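Local structure of peptidase S9 prolyl oligopeptidase catalytic domain-containing protein (Pyrococcus horikoshii, 4HXF) at residues V27-T32 against T336-L341; K170-S175 against P194-Y199; G407-Y412 against E452-R457. The protein probably cleaves peptides as a serine protease of the prolyl oligopeptidase family, pairing a beta-propeller with an alpha/beta-hydrolase domain in a self-compartmentalizing hexamer. All blocks are in the same frame, centred on the assembly; numbering follows the deposited sequence.

Contact 1: V27-T32 against T336-L341; sequences VAYVLT and TDYNGL
The Y338 side chain overlaps the outer end of Y29, which reaches it from the opposite direction. Each hydroxyl lies at the edge of the other ring, in its plane. The oxygens Y29 OH and Y338 OH are 2.7 Å apart, close enough for a hydrogen bond. The rings also touch along their rims, with Y29 CE2 3.9 Å from Y338 CE1. Y29 has its CG between the backbone N and the carbonyl carbon (chi1 56°), and from there the ring extends to the 336-341 segment. The Y29 hydroxyl is hydrogen-bonded to E48 OE2, and Y338 OH comes up beside it. T336 CG2 packs against the same hydroxyl, 3.6 Å from Y29 OH. L31 packs obliquely on Y338, with L31 CD2 4.0 Å from Y338 CE2. E324 fixes the turn by accepting bonds from Y338 N, N339 N and T336 OG1. E162 of the second subunit, a magnesium-site residue, packs on L31, whose side chain is about 6 Å from a bound magnesium ion. The contact joins the propeller's first and last sheets: strand 26-35, between strands 16-23 and 40-49, meets the turn that leads from strand 332-334 into helix 340-343.

Contact 2: K170-S175 against P194-Y199; sequences KPRFSS and PRYFKY
The Y196 ring has F173 slanting against it, P194 CB on one face and R172 O at its edge, near the ring plane. F173 sits in a type II beta turn, P171 to S174, which links two neighbouring sheets of the beta-propeller. Its partners come from the loop between strands 182-188 and 200-206. P194 CB sits 3.5 Å above the plane of the Y196 ring, toward the rim. The F173 and Y196 rings form an oblique pair, with centroids 5.5 Å apart and planes at 70°. At the edge of the F173 ring, near its plane, lies F197 CE1, 3.9 Å from F173 CE1.

Y196 holds its CG anti to the carbonyl carbon (chi1 -63°), and the ring reaches across to the turn. There Y196 CE2 is 3.9 Å from F173 CB. The Y196 hydroxyl bonds to the backbone oxygen of V137, and R172 CG packs 3.4 Å from Y196 OH. The R172 guanidinium turns instead to a salt bridge with E134. If Y196 were an alanine, a gap would probably open beside F173 CB and R172 CG, and V137 O would lose its donor.

F197 is more exposed. Its ring meets W506 of the hydrolase domain, and its side chain is about 7 Å from the bound peptide inhibitor. This places the F197 end of the contact near the inhibitor-bound pocket. The turn itself is braced by S174 OG, which donates to P171 O at 2.8 Å, 39° out of the carbonyl plane.

Contact 3: G407-Y412 against E452-R457; sequences GYYIVY and EPQADR
Y409 OH donates a short hydrogen bond to E452 OE2, at 2.6 Å. The hydroxyl meets this oxygen on the anti side, 28° out of the carboxylate plane. The carboxylate oxygen in turn lies at the edge of the tyrosine ring, in its plane. A bend in the E452 chain (chi2 -73°) brings the carboxylate back to the hydroxyl and lays CG beside the ring, 3.8 Å from Y409 CE2. The other carboxylate oxygen, OE1, is hydrogen-bonded to Y367 OH, so two tyrosines hold the acid. K369 makes only a long, weak ion pair with OE2, which could still help to keep E452 charged.

A455 covers one face of the Y409 ring. Its CB makes a CH-pi contact, 4.0 Å from the centroid of the Y409 ring and 19° off the ring normal. The fit is closer at the rim, where Y409 CE1 is 3.5 Å from A455 CA. Q454 CB packs 3.5 Å from Y409 OH, while the Q454 amide oxygen bonds to K369. E452 to A455 form a type I beta turn, closed by A455 N donating to E452 O at 2.9 Å.

The turn follows helix 436-451, whose F448 packs on both Y409 and A455. Y409 begins strand 409-413, which lies between strands 361-368 and 378-384 in the alpha/beta-hydrolase sheet. The contact thus joins this strand to the link from helix 436-451 toward strand 460-465.

How the contacts relate
From the N terminus, residues 27-32 in the first propeller sheet open the long loop that contact 1 closes at 336-341, after the last propeller sheet. Contact 2 is nested inside it. It closes a short loop of 18 residues, tying the turn between the third and fourth sheets to a loop within the fourth. Contact 3 comes later, in series with both, and closes a loop of 39 residues, tying strand 409-413 to the turn after helix 436-451. None of the contacts touch. The centres of contacts 1 and 2 are about 35 Å apart, and those of contacts 2 and 3 about 45 Å. Contacts 2 and 3 lie on opposite sides of the chain's centre.

Contact 1: V27-T32 against T336-L341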
loop_
_atom_site.group_PDB
_atom_site.type_symbol
_atom_site.label_atom_id
_atom_site.label_comp_id
_atom_site.label_asym_id
_atom_site.label_seq_id
_atom_site.Cartn_x
_atom_site.Cartn_y
_atom_site.Cartn_z
ATOM N N VAL A 27 22.085 27.376 25.515
ATOM C CA VAL A 27 20.825 27.001 26.093
ATOM C C VAL A 27 20.107 26.141 25.083
ATOM O O VAL A 27 20.182 26.480 23.869
ATOM C CB VAL A 27 20.105 28.295 26.395
ATOM C CG1 VAL A 27 18.754 28.066 27.075
ATOM C CG2 VAL A 27 21.012 29.077 27.341
ATOM N N ALA A 28 19.450 25.067 25.509
ATOM C CA ALA A 28 18.578 24.298 24.618
ATOM C C ALA A 28 17.240 24.197 25.296
ATOM O O ALA A 28 17.122 24.246 26.525
ATOM C CB ALA A 28 19.103 22.898 24.318
ATOM N N TYR A 29 16.195 24.097 24.468
ATOM C CA TYR A 29 14.845 23.917 24.987
ATOM C C TYR A 29 13.975 23.372 23.897
ATOM O O TYR A 29 14.416 23.317 22.701
ATOM C CB TYR A 29 14.276 25.254 25.581
ATOM C CG TYR A 29 14.253 26.436 24.656
ATOM C CD1 TYR A 29 15.343 27.259 24.574
ATOM C CD2 TYR A 29 13.205 26.627 23.758
ATOM C CE1 TYR A 29 15.374 28.317 23.670
ATOM C CE2 TYR A 29 13.209 27.727 22.907
ATOM C CZ TYR A 29 14.308 28.547 22.840
ATOM O OH TYR A 29 14.398 29.626 22.004
ATOM N N VAL A 30 12.735 22.972 24.177
ATOM C CA VAL A 30 11.814 22.375 23.224
ATOM C C VAL A 30 10.684 23.372 22.956
ATOM O O VAL A 30 10.148 23.940 23.905
ATOM C CB VAL A 30 11.150 21.028 23.673
ATOM C CG1 VAL A 30 10.255 20.480 22.634
ATOM C CG2 VAL A 30 12.323 20.076 24.050
ATOM N N LEU A 31 10.475 23.623 21.697
ATOM C CA LEU A 31 9.352 24.478 21.187
ATOM C C LEU A 31 8.281 23.507 20.656
ATOM O O LEU A 31 8.577 22.693 19.746
ATOM C CB LEU A 31 9.860 25.355 20.060
ATOM C CG LEU A 31 8.785 26.057 19.219
ATOM C CD1 LEU A 31 7.989 27.050 20.060
ATOM C CD2 LEU A 31 9.485 26.825 18.071
ATOM N N THR A 32 7.093 23.568 21.249
ATOM C CA THR A 32 5.959 22.725 20.894
ATOM C C THR A 32 4.829 23.535 20.319
ATOM O O THR A 32 4.529 24.575 20.864
ATOM C CB THR A 32 5.438 21.890 22.076
ATOM O OG1 THR A 32 6.570 21.084 22.559
ATOM C CG2 THR A 32 4.196 21.004 21.720
ATOM N N THR A 336 13.557 35.181 25.469
ATOM C CA THR A 336 12.686 34.807 24.292
ATOM C C THR A 336 11.421 35.662 24.382
ATOM O O THR A 336 10.966 36.066 25.478
ATOM C CB THR A 336 12.346 33.341 24.177
ATOM O OG1 THR A 336 11.463 32.924 25.241
ATOM C CG2 THR A 336 13.538 32.396 24.144
ATOM N N ASP A 337 10.732 35.811 23.240
ATOM C CA ASP A 337 9.498 36.480 23.190
ATOM C C ASP A 337 8.588 35.813 22.103
ATOM O O ASP A 337 8.071 36.464 21.187
ATOM C CB ASP A 337 9.641 37.951 22.850
ATOM C CG ASP A 337 8.370 38.730 23.112
ATOM O OD1 ASP A 337 7.537 38.307 23.923
ATOM O OD2 ASP A 337 8.224 39.792 22.471
ATOM N N TYR A 338 8.485 34.494 22.182
ATOM C CA TYR A 338 7.763 33.720 21.157
ATOM C C TYR A 338 6.345 34.152 20.936
ATOM O O TYR A 338 5.928 34.255 19.787
ATOM C CB TYR A 338 7.742 32.220 21.449
ATOM C CG TYR A 338 9.015 31.506 21.070
ATOM C CD1 TYR A 338 10.081 31.426 21.932
ATOM C CD2 TYR A 338 9.198 31.028 19.798
ATOM C CE1 TYR A 338 11.269 30.804 21.610
ATOM C CE2 TYR A 338 10.419 30.468 19.430
ATOM C CZ TYR A 338 11.418 30.313 20.344
ATOM O OH TYR A 338 12.590 29.756 19.961
ATOM N N ASN A 339 5.615 34.499 22.019
ATOM C CA ASN A 339 4.204 34.853 21.902
ATOM C C ASN A 339 3.897 36.343 21.908
ATOM O O ASN A 339 2.769 36.758 22.020
ATOM C CB ASN A 339 3.351 34.097 22.929
ATOM C CG ASN A 339 3.427 32.578 22.760
ATOM O OD1 ASN A 339 3.183 32.115 21.681
ATOM N ND2 ASN A 339 3.806 31.852 23.823
ATOM N N GLY A 340 4.996 37.116 21.833
ATOM C CA GLY A 340 4.886 38.574 21.905
ATOM C C GLY A 340 4.031 39.187 20.826
ATOM O O GLY A 340 3.282 40.150 21.099
ATOM N N LEU A 341 4.109 38.670 19.608
ATOM C CA LEU A 341 3.312 39.240 18.530
ATOM C C LEU A 341 1.877 38.851 18.637
ATOM O O LEU A 341 0.992 39.687 18.359
ATOM C CB LEU A 341 3.910 38.924 17.157
ATOM C CG LEU A 341 5.382 39.344 16.896
ATOM C CD1 LEU A 341 5.838 39.004 15.494
ATOM C CD2 LEU A 341 5.536 40.845 17.155
#

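Contact 2: K170-S175 against P194-Y199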
loop_
_atom_site.group_PDB
_atom_site.type_symbol
_atom_site.label_atom_id
_atom_site.label_comp_id
_atom_site.label_asym_id
_atom_site.label_seq_id
_atom_site.Cartn_x
_atom_site.Cartn_y
_atom_site.Cartn_z
ATOM N N LYS A 170 14.595 -3.488 37.838
ATOM C CA LYS A 170 14.094 -3.260 39.176
ATOM C C LYS A 170 12.591 -3.294 39.168
ATOM O O LYS A 170 11.981 -3.310 38.108
ATOM C CB LYS A 170 14.562 -1.877 39.667
ATOM C CG LYS A 170 16.019 -1.852 39.994
ATOM C CD LYS A 170 16.458 -2.710 41.206
ATOM C CE LYS A 170 17.908 -2.473 41.597
ATOM N NZ LYS A 170 18.247 -3.535 42.600
ATOM N N PRO A 171 11.978 -3.337 40.372
ATOM C CA PRO A 171 10.520 -3.172 40.400
ATOM C C PRO A 171 9.958 -1.953 39.718
ATOM O O PRO A 171 10.735 -0.984 39.437
ATOM C CB PRO A 171 10.249 -3.113 41.938
ATOM C CG PRO A 171 11.390 -3.850 42.519
ATOM C CD PRO A 171 12.592 -3.429 41.706
ATOM N N ARG A 172 8.667 -2.000 39.278
ATOM C CA ARG A 172 8.001 -0.880 38.624
ATOM C C ARG A 172 8.168 0.393 39.513
ATOM O O ARG A 172 8.251 0.271 40.781
ATOM C CB ARG A 172 6.438 -1.146 38.276
ATOM C CG ARG A 172 5.558 -1.248 39.418
ATOM C CD ARG A 172 4.124 -1.604 38.896
ATOM N NE ARG A 172 4.189 -2.964 38.523
ATOM C CZ ARG A 172 3.110 -3.752 38.434
ATOM N NH1 ARG A 172 1.976 -3.236 38.678
ATOM N NH2 ARG A 172 3.218 -4.998 38.150
ATOM N N PHE A 173 8.211 1.525 38.857
ATOM C CA PHE A 173 8.307 2.832 39.464
ATOM C C PHE A 173 9.633 3.049 40.180
ATOM O O PHE A 173 9.686 3.852 41.094
ATOM C CB PHE A 173 7.083 2.983 40.397
ATOM C CG PHE A 173 6.020 3.852 39.900
ATOM C CD1 PHE A 173 5.680 4.992 40.580
ATOM C CD2 PHE A 173 5.405 3.561 38.734
ATOM C CE1 PHE A 173 4.681 5.815 40.080
ATOM C CE2 PHE A 173 4.378 4.357 38.260
ATOM C CZ PHE A 173 4.013 5.432 38.969
ATOM N N SER A 174 10.721 2.438 39.711
ATOM C CA SER A 174 12.054 2.743 40.147
ATOM C C SER A 174 12.642 3.829 39.304
ATOM O O SER A 174 12.210 4.130 38.156
ATOM C CB SER A 174 12.940 1.508 40.180
ATOM O OG SER A 174 12.431 0.483 41.093
ATOM N N SER A 175 13.615 4.518 39.847
ATOM C CA SER A 175 14.298 5.576 39.115
ATOM C C SER A 175 15.823 5.481 39.338
ATOM O O SER A 175 16.305 4.796 40.234
ATOM C CB SER A 175 13.762 6.978 39.466
ATOM O OG SER A 175 14.050 7.230 40.772
ATOM N N PRO A 194 3.660 -2.284 47.549
ATOM C CA PRO A 194 4.674 -1.212 47.435
ATOM C C PRO A 194 4.185 0.105 47.998
ATOM O O PRO A 194 3.038 0.487 47.803
ATOM C CB PRO A 194 4.961 -1.118 45.908
ATOM C CG PRO A 194 4.427 -2.388 45.358
ATOM C CD PRO A 194 3.243 -2.769 46.231
ATOM N N ARG A 195 5.069 0.790 48.707
ATOM C CA ARG A 195 4.732 2.064 49.377
ATOM C C ARG A 195 4.975 3.290 48.496
ATOM O O ARG A 195 5.801 4.217 48.766
ATOM C CB ARG A 195 5.468 2.126 50.700
ATOM C CG ARG A 195 5.372 0.933 51.563
ATOM C CD ARG A 195 3.943 0.654 52.055
ATOM N NE ARG A 195 3.256 1.738 52.751
ATOM C CZ ARG A 195 3.386 1.947 54.068
ATOM N NH1 ARG A 195 4.224 1.228 54.787
ATOM N NH2 ARG A 195 2.688 2.923 54.624
ATOM N N TYR A 196 4.275 3.308 47.365
ATOM C CA TYR A 196 4.452 4.318 46.363
ATOM C C TYR A 196 4.255 5.693 46.900
ATOM O O TYR A 196 3.361 5.864 47.677
ATOM C CB TYR A 196 3.419 4.128 45.288
ATOM C CG TYR A 196 3.500 2.837 44.514
ATOM C CD1 TYR A 196 2.497 1.886 44.613
ATOM C CD2 TYR A 196 4.599 2.563 43.762
ATOM C CE1 TYR A 196 2.578 0.730 43.846
ATOM C CE2 TYR A 196 4.709 1.372 43.011
ATOM C CZ TYR A 196 3.639 0.476 43.031
ATOM O OH TYR A 196 3.799 -0.692 42.286
ATOM N N PHE A 197 5.183 6.604 46.593
ATOM C CA PHE A 197 5.136 8.062 46.988
ATOM C C PHE A 197 5.360 8.222 48.486
ATOM O O PHE A 197 5.261 9.316 48.997
ATOM C CB PHE A 197 3.922 8.859 46.468
ATOM C CG PHE A 197 3.843 8.959 44.982
ATOM C CD1 PHE A 197 3.199 7.972 44.250
ATOM C CD2 PHE A 197 4.373 10.057 44.319
ATOM C CE1 PHE A 197 3.100 8.034 42.866
ATOM C CE2 PHE A 197 4.298 10.129 42.921
ATOM C CZ PHE A 197 3.660 9.135 42.205
ATOM N N LYS A 198 5.692 7.179 49.209
ATOM C CA LYS A 198 5.866 7.191 50.647
ATOM C C LYS A 198 7.189 6.666 51.164
ATOM O O LYS A 198 7.914 7.450 51.887
ATOM C CB LYS A 198 4.723 6.551 51.437
ATOM C CG LYS A 198 5.017 6.485 52.970
ATOM C CD LYS A 198 4.572 7.674 53.763
ATOM C CE LYS A 198 3.051 7.704 53.913
ATOM N NZ LYS A 198 2.224 7.008 54.919
ATOM N N TYR A 199 7.567 5.428 50.790
ATOM C CA TYR A 199 8.856 4.918 51.169
ATOM C C TYR A 199 9.626 4.303 50.029
ATOM O O TYR A 199 9.059 3.628 49.219
ATOM C CB TYR A 199 8.712 3.873 52.242
ATOM C CG TYR A 199 8.069 4.395 53.537
ATOM C CD1 TYR A 199 6.916 3.852 54.002
ATOM C CD2 TYR A 199 8.683 5.381 54.331
ATOM C CE1 TYR A 199 6.267 4.329 55.166
ATOM C CE2 TYR A 199 8.062 5.805 55.546
ATOM C CZ TYR A 199 6.865 5.242 55.961
ATOM O OH TYR A 199 6.145 5.642 57.138
#

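Contact 3: G407-Y412 against E452-R457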
loop_
_atom_site.group_PDB
_atom_site.type_symbol
_atom_site.label_atom_id
_atom_site.label_comp_id
_atom_site.label_asym_id
_atom_site.label_seq_id
_atom_site.Cartn_x
_atom_site.Cartn_y
_atom_site.Cartn_z
ATOM N N GLY A 407 -17.285 37.556 28.729
ATOM C CA GLY A 407 -18.171 38.413 29.513
ATOM C C GLY A 407 -18.459 37.817 30.900
ATOM O O GLY A 407 -19.419 38.244 31.565
ATOM N N TYR A 408 -17.605 36.902 31.360
ATOM C CA TYR A 408 -17.775 36.314 32.706
ATOM C C TYR A 408 -16.749 36.811 33.727
ATOM O O TYR A 408 -15.580 36.955 33.403
ATOM C CB TYR A 408 -17.707 34.775 32.723
ATOM C CG TYR A 408 -18.663 33.996 31.847
ATOM C CD1 TYR A 408 -18.514 33.917 30.457
ATOM C CD2 TYR A 408 -19.780 33.379 32.407
ATOM C CE1 TYR A 408 -19.422 33.269 29.641
ATOM C CE2 TYR A 408 -20.694 32.715 31.567
ATOM C CZ TYR A 408 -20.497 32.630 30.252
ATOM O OH TYR A 408 -21.388 31.951 29.464
ATOM N N TYR A 409 -17.229 37.097 34.922
ATOM C CA TYR A 409 -16.331 37.123 36.077
ATOM C C TYR A 409 -15.765 35.725 36.266
ATOM O O TYR A 409 -16.469 34.729 36.125
ATOM C CB TYR A 409 -17.054 37.498 37.368
ATOM C CG TYR A 409 -17.234 38.998 37.581
ATOM C CD1 TYR A 409 -18.410 39.620 37.172
ATOM C CD2 TYR A 409 -16.250 39.757 38.214
ATOM C CE1 TYR A 409 -18.642 40.967 37.462
ATOM C CE2 TYR A 409 -16.451 41.095 38.473
ATOM C CZ TYR A 409 -17.657 41.686 38.087
ATOM O OH TYR A 409 -17.774 43.054 38.418
ATOM N N ILE A 410 -14.527 35.667 36.695
ATOM C CA ILE A 410 -13.842 34.425 37.058
ATOM C C ILE A 410 -13.387 34.623 38.519
ATOM O O ILE A 410 -12.811 35.684 38.878
ATOM C CB ILE A 410 -12.572 34.249 36.201
ATOM C CG1 ILE A 410 -12.870 34.458 34.693
ATOM C CG2 ILE A 410 -11.875 32.933 36.473
ATOM C CD1 ILE A 410 -13.928 33.490 34.103
ATOM N N VAL A 411 -13.709 33.629 39.343
ATOM C CA VAL A 411 -13.315 33.708 40.759
ATOM C C VAL A 411 -12.720 32.388 41.181
ATOM O O VAL A 411 -13.192 31.327 40.846
ATOM C CB VAL A 411 -14.456 34.161 41.684
ATOM C CG1 VAL A 411 -15.612 33.283 41.724
ATOM C CG2 VAL A 411 -13.916 34.379 43.156
ATOM N N TYR A 412 -11.674 32.449 41.972
ATOM C CA TYR A 412 -10.975 31.226 42.391
ATOM C C TYR A 412 -10.098 31.488 43.665
ATOM O O TYR A 412 -9.592 32.613 43.860
ATOM C CB TYR A 412 -10.115 30.698 41.257
ATOM C CG TYR A 412 -9.030 31.592 40.646
ATOM C CD1 TYR A 412 -9.278 32.431 39.575
ATOM C CD2 TYR A 412 -7.770 31.604 41.164
ATOM C CE1 TYR A 412 -8.274 33.216 39.091
ATOM C CE2 TYR A 412 -6.730 32.383 40.590
ATOM C CZ TYR A 412 -7.046 33.158 39.521
ATOM O OH TYR A 412 -5.979 33.907 39.027
ATOM N N GLU A 452 -17.481 43.207 44.352
ATOM C CA GLU A 452 -17.921 43.414 42.962
ATOM C C GLU A 452 -19.459 43.360 42.882
ATOM O O GLU A 452 -20.079 42.326 42.506
ATOM C CB GLU A 452 -17.265 42.377 42.039
ATOM C CG GLU A 452 -15.736 42.627 41.883
ATOM C CD GLU A 452 -15.439 43.847 41.019
ATOM O OE1 GLU A 452 -14.352 44.477 41.160
ATOM O OE2 GLU A 452 -16.279 44.229 40.146
ATOM N N PRO A 453 -20.061 44.502 43.135
ATOM C CA PRO A 453 -21.525 44.494 43.000
ATOM C C PRO A 453 -22.027 44.303 41.603
ATOM O O PRO A 453 -23.183 43.955 41.448
ATOM C CB PRO A 453 -21.978 45.886 43.486
ATOM C CG PRO A 453 -20.771 46.586 43.898
ATOM C CD PRO A 453 -19.551 45.690 43.840
ATOM N N GLN A 454 -21.181 44.482 40.600
ATOM C CA GLN A 454 -21.622 44.149 39.226
ATOM C C GLN A 454 -21.645 42.627 38.911
ATOM O O GLN A 454 -22.067 42.236 37.831
ATOM C CB GLN A 454 -20.711 44.860 38.268
ATOM C CG GLN A 454 -20.885 46.358 38.262
ATOM C CD GLN A 454 -19.751 47.013 37.514
ATOM O OE1 GLN A 454 -18.652 47.161 38.091
ATOM N NE2 GLN A 454 -19.961 47.316 36.235
ATOM N N ALA A 455 -21.186 41.793 39.829
ATOM C CA ALA A 455 -21.204 40.351 39.743
ATOM C C ALA A 455 -22.652 39.946 40.055
ATOM O O ALA A 455 -23.217 40.398 41.037
ATOM C CB ALA A 455 -20.186 39.729 40.727
ATOM N N ASP A 456 -23.277 39.216 39.120
ATOM C CA ASP A 456 -24.674 38.783 39.242
ATOM C C ASP A 456 -24.805 37.553 40.115
ATOM O O ASP A 456 -24.492 36.431 39.664
ATOM C CB ASP A 456 -25.235 38.464 37.864
ATOM C CG ASP A 456 -26.731 38.283 37.846
ATOM O OD1 ASP A 456 -27.347 38.186 38.917
ATOM O OD2 ASP A 456 -27.318 38.354 36.758
ATOM N N ARG A 457 -25.239 37.776 41.362
ATOM C CA ARG A 457 -25.416 36.716 42.324
ATOM C C ARG A 457 -26.384 35.661 41.864
ATOM O O ARG A 457 -26.349 34.566 42.399
ATOM C CB ARG A 457 -25.936 37.291 43.670
ATOM C CG ARG A 457 -25.042 38.221 44.439
ATOM C CD ARG A 457 -25.817 38.948 45.562
ATOM N NE ARG A 457 -24.935 39.527 46.590
ATOM C CZ ARG A 457 -24.122 40.564 46.390
ATOM N NH1 ARG A 457 -23.335 41.008 47.386
ATOM N NH2 ARG A 457 -24.073 41.150 45.198
#